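Local coordinates for glucose-binding protein (Thermus thermophilus HB27, PDB 2B3F) that binds glucose or galactose and probably hands the sugar to a membrane transporter as the binding-protein component of an import system, at residues A19-R22 / L23-K27; T148-T151 / L152-G156; K254-P257 / G258-F261; I293-L296 / R297-G300; G330-A333 / M334-W337. One frame throughout, in Å; residues are numbered along the deposited sequence.

Contact 1: residues A19-R22 / L23-K27; sequences ALIR and LYKQK
A19 opens the contact by accepting a backbone bond at its carbonyl: L23 N reaches A19 O at 3.1 Å, with an N-H...O angle of 168°. This is the i to i+4 bond of an alpha helix, and the next three residues repeat it. L20 O receives Y24 N, and the same oxygen also lies against L23 CB at 3.4 Å. I21 supplies the one meeting of side chains across the two segments. Its CG2 stands opposite the backbone N across the CA-CB bond, beside its own carbonyl carbon, and from there it touches K25 CE at 3.6 Å. The lysine chain is extended beyond CG and runs alongside the isoleucine in the same direction, its CG resting 3.3 Å from I21 O; the apolar part of the chain makes the contact. R22 closes the segment with its O bonded to Q26 N at 3.0 Å, while its chain bends at chi3 (-66°) and brings one guanidinium face over A19 CA.

The turn belongs to helix 15-27, the crossover helix of the beta-alpha-beta unit formed with strands 2-7 and 32-37. I21 and Y24 face those strands, L20 and L23 pack on helices 289-299 and 302-312, and Y24 OH is hydrogen-bonded to N291 O.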
# COMPACT_ATOMS: atom_id res chain seq x y z
N ALA A 19 9.61 6.34 -15.85
CA ALA A 19 8.78 6.91 -16.92
C ALA A 19 8.40 8.35 -16.59
O ALA A 19 8.45 9.24 -17.46
CB ALA A 19 7.56 6.07 -17.15
N LEU A 20 8.01 8.62 -15.34
CA LEU A 20 7.73 10.00 -14.92
C LEU A 20 8.95 10.89 -15.01
O LEU A 20 8.84 12.06 -15.41
CB LEU A 20 7.22 10.05 -13.48
CG LEU A 20 5.78 9.61 -13.33
CD1 LEU A 20 5.45 9.47 -11.84
CD2 LEU A 20 4.81 10.61 -14.00
N ILE A 21 10.11 10.37 -14.62
CA ILE A 21 11.33 11.15 -14.65
C ILE A 21 11.69 11.50 -16.11
O ILE A 21 12.11 12.62 -16.37
CB ILE A 21 12.48 10.41 -13.94
CG1 ILE A 21 12.21 10.41 -12.43
CG2 ILE A 21 13.84 11.09 -14.24
CD1 ILE A 21 13.17 9.62 -11.59
N ARG A 22 11.49 10.57 -17.02
CA ARG A 22 11.76 10.82 -18.45
C ARG A 22 10.85 11.92 -18.97
O ARG A 22 11.31 12.82 -19.68
CB ARG A 22 11.60 9.55 -19.28
CG ARG A 22 12.78 8.60 -19.14
CD ARG A 22 12.81 7.54 -20.24
NE ARG A 22 11.67 6.63 -20.14
CZ ARG A 22 11.59 5.62 -19.27
NH1 ARG A 22 12.56 5.38 -18.39
NH2 ARG A 22 10.52 4.86 -19.27
N LEU A 23 9.57 11.85 -18.61
CA LEU A 23 8.61 12.91 -18.92
C LEU A 23 9.06 14.27 -18.36
O LEU A 23 9.00 15.30 -19.04
CB LEU A 23 7.26 12.56 -18.35
CG LEU A 23 6.04 12.87 -19.20
CD1 LEU A 23 6.03 11.97 -20.43
CD2 LEU A 23 4.80 12.64 -18.39
N TYR A 24 9.50 14.27 -17.11
CA TYR A 24 9.96 15.50 -16.48
C TYR A 24 11.16 16.11 -17.23
O TYR A 24 11.21 17.33 -17.47
CB TYR A 24 10.34 15.24 -15.01
CG TYR A 24 10.72 16.48 -14.23
CD1 TYR A 24 9.76 17.23 -13.55
CD2 TYR A 24 12.04 16.91 -14.18
CE1 TYR A 24 10.11 18.37 -12.83
CE2 TYR A 24 12.40 18.07 -13.44
CZ TYR A 24 11.43 18.79 -12.79
OH TYR A 24 11.80 19.91 -12.06
N LYS A 25 12.13 15.26 -17.59
CA LYS A 25 13.33 15.71 -18.29
C LYS A 25 13.04 16.25 -19.71
O LYS A 25 13.73 17.16 -20.18
CB LYS A 25 14.36 14.59 -18.37
CG LYS A 25 14.96 14.20 -17.04
CD LYS A 25 15.84 12.97 -17.22
CE LYS A 25 16.57 12.60 -15.95
NZ LYS A 25 17.49 11.42 -16.14
N GLN A 26 12.03 15.70 -20.37
CA GLN A 26 11.57 16.27 -21.65
C GLN A 26 11.09 17.71 -21.45
O GLN A 26 11.41 18.61 -22.25
CB GLN A 26 10.40 15.47 -22.22
CG GLN A 26 10.78 14.15 -22.83
CD GLN A 26 9.63 13.51 -23.59
OE1 GLN A 26 9.25 13.98 -24.68
NE2 GLN A 26 9.06 12.44 -23.03
N LYS A 27 10.32 17.94 -20.39
CA LYS A 27 9.73 19.24 -20.15
C LYS A 27 10.77 20.21 -19.62
O LYS A 27 10.68 21.41 -19.86
CB LYS A 27 8.58 19.15 -19.14
CG LYS A 27 7.41 18.33 -19.63
CD LYS A 27 6.38 18.12 -18.52
CE LYS A 27 5.17 17.31 -19.01
NZ LYS A 27 4.13 18.19 -19.63

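Contact 2: residues T148-T151 / L152-G156; sequences TCQT and LKQKG
T148 O receives one of the two shortest sound polar bonds here, from L152 N at 2.9 Å, level with K153 N to C149 O, and carbon crowds round the T148 oxygen: L152 CG lies 3.3 Å away. The bond from L152 N is somewhat bent, with an N-H...O angle of 147°, and K153 N to C149 O, Q154 N to Q150 O and K155 N to T151 O continue the helical i to i+4 pattern.

Side chains pair along the same spacing. T148 CG2 meets L152 CD1 at 3.9 Å, the two chains side by side. T151 and K155 repeat this arrangement nearer the helix end: the T151 methyl is anti to the backbone N, which sets it beside K155 CE, at 3.7 Å, while T151 OG1 bonds back to A147 O. Bent at chi2 (73°), the Q150 side chain runs aslant both K153 and Q154. Its planar group lies within 12° of parallel to the Q154 amide, and Q154 NE2 touches Q150 CG. A water joins Q150 OE1, by a weak bond, to K153 NZ at 2.9 Å; the ammonium is also held by D213 O.

The helix stops in a Schellman motif. G156 has positive phi, and its N bonds to K153 O at 3.0 Å; a side chain there would press on the carbonyl of K155. T148 to Q154 form the end of helix 142-154, and K155 and G156 lead out of it. T148 and L152 pack on F238 of strand 238-240, while K155 NZ bonds to W134 O.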
# COMPACT_ATOMS: atom_id res chain seq x y z
N THR A 148 -9.86 -25.04 1.31
CA THR A 148 -9.14 -25.23 0.06
C THR A 148 -7.65 -25.48 0.28
O THR A 148 -7.05 -26.34 -0.36
CB THR A 148 -9.36 -24.04 -0.91
OG1 THR A 148 -10.74 -24.01 -1.31
CG2 THR A 148 -8.48 -24.16 -2.15
N CYS A 149 -7.04 -24.74 1.19
CA CYS A 149 -5.63 -24.95 1.50
C CYS A 149 -5.36 -26.35 2.07
O CYS A 149 -4.34 -26.95 1.78
CB CYS A 149 -5.12 -23.87 2.47
SG CYS A 149 -4.84 -22.27 1.67
N GLN A 150 -6.29 -26.85 2.89
CA GLN A 150 -6.17 -28.22 3.43
C GLN A 150 -6.23 -29.25 2.30
O GLN A 150 -5.37 -30.13 2.18
CB GLN A 150 -7.27 -28.46 4.46
CG GLN A 150 -7.07 -29.72 5.31
CD GLN A 150 -5.95 -29.56 6.33
OE1 GLN A 150 -4.77 -29.46 5.98
NE2 GLN A 150 -6.32 -29.55 7.62
N THR A 151 -7.23 -29.11 1.43
CA THR A 151 -7.31 -29.89 0.19
C THR A 151 -5.99 -29.86 -0.58
O THR A 151 -5.52 -30.89 -1.06
CB THR A 151 -8.44 -29.38 -0.72
OG1 THR A 151 -9.69 -29.50 -0.03
CG2 THR A 151 -8.52 -30.17 -2.02
N LEU A 152 -5.39 -28.67 -0.70
CA LEU A 152 -4.16 -28.51 -1.49
C LEU A 152 -2.97 -29.18 -0.81
O LEU A 152 -2.11 -29.75 -1.48
CB LEU A 152 -3.86 -27.03 -1.76
CG LEU A 152 -4.78 -26.34 -2.77
CD1 LEU A 152 -4.68 -24.82 -2.65
CD2 LEU A 152 -4.45 -26.80 -4.19
N LYS A 153 -2.92 -29.11 0.52
CA LYS A 153 -1.89 -29.82 1.27
C LYS A 153 -1.99 -31.34 1.05
O LYS A 153 -0.98 -32.00 0.81
CB LYS A 153 -1.95 -29.49 2.76
CG LYS A 153 -1.32 -28.16 3.11
CD LYS A 153 -1.57 -27.83 4.56
CE LYS A 153 -1.11 -26.44 4.92
NZ LYS A 153 -1.38 -26.18 6.36
N GLN A 154 -3.22 -31.84 1.09
CA GLN A 154 -3.50 -33.26 0.77
C GLN A 154 -3.03 -33.64 -0.64
O GLN A 154 -2.46 -34.72 -0.85
CB GLN A 154 -4.99 -33.56 0.98
CG GLN A 154 -5.39 -33.54 2.47
CD GLN A 154 -6.88 -33.38 2.73
OE1 GLN A 154 -7.70 -33.32 1.80
NE2 GLN A 154 -7.24 -33.30 4.01
N LYS A 155 -3.24 -32.73 -1.59
CA LYS A 155 -2.78 -32.92 -2.97
C LYS A 155 -1.27 -32.72 -3.16
O LYS A 155 -0.77 -32.89 -4.28
CB LYS A 155 -3.58 -32.02 -3.92
CG LYS A 155 -5.06 -32.35 -3.93
CD LYS A 155 -5.84 -31.52 -4.90
CE LYS A 155 -7.26 -32.03 -5.00
NZ LYS A 155 -7.95 -31.56 -6.21
N GLY A 156 -0.54 -32.37 -2.10
CA GLY A 156 0.92 -32.27 -2.15
C GLY A 156 1.51 -30.87 -2.19
O GLY A 156 2.74 -30.73 -2.28
O HOH W 1 -4.20 -26.68 6.23

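Contact 3: residues K254-P257 / G258-F261; sequences KLKP and GTDF
Hydrogen bonds between K256 and D260 define this turn. K256 N donates to D260 OD2 at 2.9 Å, nearly straight at 166°; it meets the oxygen on its anti side, 28° out of the carboxylate plane. In return D260 N donates to K256 O at 3.0 Å, in the carbonyl plane, and T259 N adds a weak bond to the same oxygen. Backbone and carboxylate of one residue thus grip both polar backbone atoms of the other. G258 N to F261 O, at 2.7 Å, tightens the reversal, and the positive phi of G258 would jam a side chain against P257 O.

Charge plays a smaller part. K256 bends at chi4 and crosses the aspartate obliquely, leaving NZ 3.8 Å from D260 OD2, a long salt bridge. A water lies 2.9 Å from D260 OD2 and probably donates to it.

Apolar contacts gather round the F261 ring. P257 CA sits over one face, 4.0 Å from the centroid, in a CH-pi contact, while L255 CB comes to the edge at CD2, 3.8 Å away. The phenyl reaches both because chi1 (70°) places CG between the backbone N and the carbonyl carbon. L255 and F261 also pack on M249 of helix 244-252, whose chain this loop leads into strand 262-265.

With an alanine at D260, K256 N would probably lose its acceptor and K256 NZ its long salt-bridge mate, while the backbone bond from D260 N could remain. The contact is thus polar at K256 and D260, where a carboxylate takes a backbone N-H, and apolar round the buried F261 ring.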
# COMPACT_ATOMS: atom_id res chain seq x y z
N LYS A 254 6.04 -9.80 -17.71
CA LYS A 254 5.36 -9.87 -19.02
C LYS A 254 4.24 -10.92 -19.08
O LYS A 254 3.94 -11.47 -20.15
CB LYS A 254 6.37 -10.09 -20.14
CG LYS A 254 7.54 -9.13 -20.15
CD LYS A 254 7.11 -7.69 -20.08
CE LYS A 254 8.24 -6.73 -20.33
NZ LYS A 254 9.49 -7.14 -19.66
N LEU A 255 3.61 -11.19 -17.94
CA LEU A 255 2.44 -12.06 -17.86
C LEU A 255 1.18 -11.32 -18.30
O LEU A 255 1.05 -10.12 -18.07
CB LEU A 255 2.25 -12.57 -16.45
CG LEU A 255 3.42 -13.31 -15.80
CD1 LEU A 255 2.99 -13.86 -14.45
CD2 LEU A 255 3.89 -14.43 -16.70
N LYS A 256 0.24 -12.05 -18.90
CA LYS A 256 -1.00 -11.47 -19.43
C LYS A 256 -2.08 -11.49 -18.36
O LYS A 256 -2.43 -12.56 -17.86
CB LYS A 256 -1.48 -12.25 -20.66
CG LYS A 256 -0.44 -12.35 -21.75
CD LYS A 256 -0.95 -13.13 -22.98
CE LYS A 256 0.20 -13.47 -23.93
NZ LYS A 256 0.97 -14.67 -23.44
N PRO A 257 -2.60 -10.30 -18.00
CA PRO A 257 -3.63 -10.27 -16.97
C PRO A 257 -4.88 -11.05 -17.36
O PRO A 257 -5.34 -10.92 -18.51
CB PRO A 257 -3.96 -8.78 -16.80
CG PRO A 257 -3.27 -8.07 -17.88
CD PRO A 257 -2.25 -8.96 -18.49
N GLY A 258 -5.39 -11.85 -16.44
CA GLY A 258 -6.64 -12.58 -16.64
C GLY A 258 -6.46 -14.02 -17.07
O GLY A 258 -7.25 -14.88 -16.68
N THR A 259 -5.43 -14.29 -17.86
CA THR A 259 -5.12 -15.63 -18.32
C THR A 259 -3.88 -16.22 -17.65
O THR A 259 -3.95 -17.33 -17.14
CB THR A 259 -4.98 -15.69 -19.86
OG1 THR A 259 -4.08 -14.68 -20.32
CG2 THR A 259 -6.34 -15.46 -20.51
N ASP A 260 -2.76 -15.49 -17.65
CA ASP A 260 -1.53 -15.99 -16.98
C ASP A 260 -1.58 -15.80 -15.46
O ASP A 260 -0.86 -16.47 -14.73
CB ASP A 260 -0.28 -15.30 -17.51
CG ASP A 260 0.03 -15.65 -18.96
OD1 ASP A 260 -0.37 -16.75 -19.40
OD2 ASP A 260 0.71 -14.84 -19.64
N PHE A 261 -2.38 -14.84 -15.00
CA PHE A 261 -2.68 -14.67 -13.58
C PHE A 261 -4.04 -14.02 -13.45
O PHE A 261 -4.54 -13.45 -14.42
CB PHE A 261 -1.61 -13.82 -12.86
CG PHE A 261 -1.61 -12.35 -13.25
CD1 PHE A 261 -2.33 -11.42 -12.51
CD2 PHE A 261 -0.86 -11.89 -14.33
CE1 PHE A 261 -2.34 -10.06 -12.85
CE2 PHE A 261 -0.85 -10.53 -14.67
CZ PHE A 261 -1.61 -9.62 -13.92
O HOH W 2 3.27 -14.61 -20.94

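Contact 4: residues I293-L296 / R297-G300; sequences INWL and RLVG
R297 can be followed outward from the helix against I293 and N294. Its CB lies 3.7 Å from N294 O, and CG, anti to the carbonyl carbon, comes to 3.3 Å from I293 O, the oxygen that also accepts R297 N. CD passes N294 OD1 at 3.9 Å. The bend at chi3 (53°) then turns the guanidinium back, and NH1 donates to N294 OD1 at 3.3 Å. That oxygen is in the guanidinium plane, but the donor stands 51° out of the amide's carbonyl plane, so no lone pair is met squarely. NE forms a salt bridge with E91. A leucine in place of R297 would probably leave E91 without this charge partner and the N294 amide freer to turn.

I293 to V299 end helix 289-299, which packs on helix 15-27 in the periplasmic-binding-protein fold; W295 also meets F280 edge-to-face.

Four residues after W295, V299 CG1 lies over one face of the indole, 3.7 Å from the centroid of its five-membered ring, a CH-pi contact. Its nearest ring atom is CE2, at 3.4 Å, and the two side chains cross at about a right angle. W295 NE1 is buried with no polar partner in the model. V299 N bonds to W295 O, and G300 N to L296 O.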
# COMPACT_ATOMS: atom_id res chain seq x y z
N ILE A 293 8.35 21.97 -7.18
CA ILE A 293 6.98 22.41 -7.51
C ILE A 293 6.58 21.93 -8.90
O ILE A 293 5.47 21.45 -9.11
CB ILE A 293 6.84 23.95 -7.38
CG1 ILE A 293 6.91 24.37 -5.91
CG2 ILE A 293 5.53 24.41 -8.02
CD1 ILE A 293 7.09 25.84 -5.66
N ASN A 294 7.48 22.03 -9.87
CA ASN A 294 7.18 21.54 -11.20
C ASN A 294 7.01 20.01 -11.25
O ASN A 294 6.23 19.47 -12.03
CB ASN A 294 8.23 22.04 -12.19
CG ASN A 294 8.11 23.55 -12.43
OD1 ASN A 294 7.03 24.12 -12.24
ND2 ASN A 294 9.21 24.20 -12.86
N TRP A 295 7.73 19.31 -10.37
CA TRP A 295 7.51 17.87 -10.24
C TRP A 295 6.09 17.61 -9.71
O TRP A 295 5.38 16.75 -10.23
CB TRP A 295 8.59 17.25 -9.33
CG TRP A 295 8.36 15.82 -8.94
CD1 TRP A 295 7.90 15.38 -7.75
CD2 TRP A 295 8.56 14.65 -9.75
NE1 TRP A 295 7.82 14.01 -7.74
CE2 TRP A 295 8.21 13.53 -8.96
CE3 TRP A 295 9.02 14.44 -11.05
CZ2 TRP A 295 8.31 12.22 -9.43
CZ3 TRP A 295 9.09 13.15 -11.53
CH2 TRP A 295 8.76 12.05 -10.71
N LEU A 296 5.68 18.34 -8.68
CA LEU A 296 4.31 18.19 -8.14
C LEU A 296 3.24 18.43 -9.21
O LEU A 296 2.24 17.70 -9.30
CB LEU A 296 4.09 19.14 -6.95
CG LEU A 296 5.02 18.97 -5.75
CD1 LEU A 296 4.62 19.91 -4.64
CD2 LEU A 296 5.04 17.50 -5.27
N ARG A 297 3.45 19.45 -10.05
CA ARG A 297 2.50 19.74 -11.11
C ARG A 297 2.40 18.59 -12.10
O ARG A 297 1.32 18.27 -12.59
CB ARG A 297 2.87 21.05 -11.83
CG ARG A 297 2.78 22.27 -10.91
CD ARG A 297 3.25 23.54 -11.61
NE ARG A 297 2.53 23.69 -12.87
CZ ARG A 297 3.09 23.89 -14.07
NH1 ARG A 297 4.40 24.04 -14.20
NH2 ARG A 297 2.30 23.99 -15.14
N LEU A 298 3.54 17.95 -12.37
CA LEU A 298 3.56 16.78 -13.23
C LEU A 298 2.86 15.56 -12.60
O LEU A 298 2.02 14.92 -13.23
CB LEU A 298 5.00 16.41 -13.61
CG LEU A 298 5.17 15.08 -14.35
CD1 LEU A 298 4.43 15.07 -15.65
CD2 LEU A 298 6.65 14.77 -14.57
N VAL A 299 3.23 15.23 -11.37
CA VAL A 299 2.65 14.02 -10.75
C VAL A 299 1.15 14.19 -10.47
O VAL A 299 0.43 13.22 -10.41
CB VAL A 299 3.42 13.53 -9.48
CG1 VAL A 299 4.92 13.35 -9.79
CG2 VAL A 299 3.23 14.44 -8.35
N GLY A 300 0.70 15.44 -10.34
CA GLY A 300 -0.73 15.74 -10.20
C GLY A 300 -1.54 15.82 -11.50
O GLY A 300 -2.77 15.99 -11.46

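Contact 5: residues G330-A333 / M334-W337; sequences GQSA and MRDW
Torsions within R335 fold it back on Q331 and S332: CG is anti to the carbonyl carbon (chi1 -71°), and a bend at chi3 (-70°) lays the guanidinium over the preceding turn. One of its faces covers Q331 O and S332 CA, 3.5 and 3.6 Å above the plane, toward its rim, while R335 NH2 comes to 3.6 Å from S332 CA. The edge of the group is taken by water. One water takes a bond from R335 NH1 at 3.0 Å and gives one to Q331 OE1 at 2.6 Å; another takes a bond from R335 NH2 and pairs with S332 OG at 2.7 Å. Both waters lie in the guanidinium plane, so the arginine meets its neighbours' polar ends through solvent.

S332 OG also shares a third water with D336 OD2, to which that water donates. The aspartate has a stronger partner in R120, by a salt bridge, and Q331 NE2 bonds to P323 O. On another side of the helix M334 CG lies 3.2 Å from G330 O, an oxygen already bonded by M334 N at 2.9 Å.

The two segments are successive turns of helix 328-339. W337 packs on I315 and also meets F273 and M275 of strand 272-280, and D336 touches F273 as well, so D336 and W337 meet the sheet, while A333 and M334 lie on the loop at I315.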
# COMPACT_ATOMS: atom_id res chain seq x y z
N GLY A 330 -5.92 -3.02 -14.34
CA GLY A 330 -6.14 -1.60 -14.05
C GLY A 330 -7.60 -1.22 -14.25
O GLY A 330 -8.17 -0.50 -13.42
N GLN A 331 -8.21 -1.72 -15.31
CA GLN A 331 -9.62 -1.41 -15.59
C GLN A 331 -10.58 -2.00 -14.56
O GLN A 331 -11.56 -1.36 -14.18
CB GLN A 331 -10.01 -1.83 -17.01
CG GLN A 331 -9.27 -1.05 -18.07
CD GLN A 331 -9.69 -1.42 -19.48
OE1 GLN A 331 -10.45 -2.37 -19.68
NE2 GLN A 331 -9.18 -0.69 -20.47
N SER A 332 -10.26 -3.21 -14.07
CA SER A 332 -10.99 -3.83 -12.97
C SER A 332 -10.90 -3.03 -11.66
O SER A 332 -11.90 -2.81 -10.97
CB SER A 332 -10.47 -5.26 -12.74
OG SER A 332 -11.27 -5.93 -11.77
N ALA A 333 -9.68 -2.61 -11.31
CA ALA A 333 -9.47 -1.80 -10.11
C ALA A 333 -10.20 -0.47 -10.23
O ALA A 333 -10.77 0.01 -9.26
CB ALA A 333 -7.97 -1.57 -9.87
N MET A 334 -10.19 0.11 -11.43
CA MET A 334 -10.87 1.39 -11.66
C MET A 334 -12.36 1.27 -11.40
O MET A 334 -12.97 2.14 -10.76
CB MET A 334 -10.60 1.89 -13.08
CG MET A 334 -9.24 2.51 -13.24
SD MET A 334 -8.80 2.99 -14.91
CE MET A 334 -9.70 4.55 -15.06
N ARG A 335 -12.96 0.18 -11.85
CA ARG A 335 -14.38 -0.07 -11.62
C ARG A 335 -14.69 -0.20 -10.12
O ARG A 335 -15.59 0.46 -9.59
CB ARG A 335 -14.83 -1.31 -12.37
CG ARG A 335 -14.89 -1.11 -13.87
CD ARG A 335 -15.66 -2.21 -14.55
NE ARG A 335 -14.95 -3.48 -14.52
CZ ARG A 335 -14.04 -3.86 -15.40
NH1 ARG A 335 -13.68 -3.07 -16.40
NH2 ARG A 335 -13.46 -5.04 -15.28
N ASP A 336 -13.91 -1.05 -9.44
CA ASP A 336 -14.11 -1.24 -7.99
C ASP A 336 -13.88 0.02 -7.16
O ASP A 336 -14.57 0.25 -6.18
CB ASP A 336 -13.22 -2.37 -7.47
CG ASP A 336 -13.66 -3.73 -7.96
OD1 ASP A 336 -14.72 -3.83 -8.64
OD2 ASP A 336 -12.97 -4.73 -7.65
N TRP A 337 -12.93 0.85 -7.57
CA TRP A 337 -12.68 2.12 -6.88
C TRP A 337 -13.95 2.99 -6.86
O TRP A 337 -14.24 3.65 -5.87
CB TRP A 337 -11.52 2.84 -7.56
CG TRP A 337 -11.15 4.18 -7.09
CD1 TRP A 337 -11.05 5.32 -7.85
CD2 TRP A 337 -10.78 4.57 -5.76
NE1 TRP A 337 -10.65 6.37 -7.08
CE2 TRP A 337 -10.48 5.95 -5.79
CE3 TRP A 337 -10.69 3.90 -4.54
CZ2 TRP A 337 -10.08 6.66 -4.66
CZ3 TRP A 337 -10.29 4.60 -3.42
CH2 TRP A 337 -10.00 5.96 -3.48
O HOH W 3 -11.83 -4.20 -18.53
O HOH W 4 -10.76 -5.79 -9.12
O HOH W 5 -13.73 -6.77 -12.61

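All five contacts are local, four along helices and contact 3 in a loop. Contact 4 is the buried one, and contact 3 lies at the surface; contacts 1, 2 and 5 are partly buried. Contacts 1 and 4 alone touch: helices 15-27 and 289-299 meet through L20, L23 and Y24 against W295 and L298, with the side chain of W9 of the galactose site about 6 Å from those of L20 and W295. Contact 2 lies about 49 Å from contact 1, centre to centre. Water joins side chains in contacts 2 and 5, and less certainly in contact 3, whereas contact 4 combines aromatic packing with a direct arginine-amide bond, and contact 3 relies on a carboxylate binding backbone.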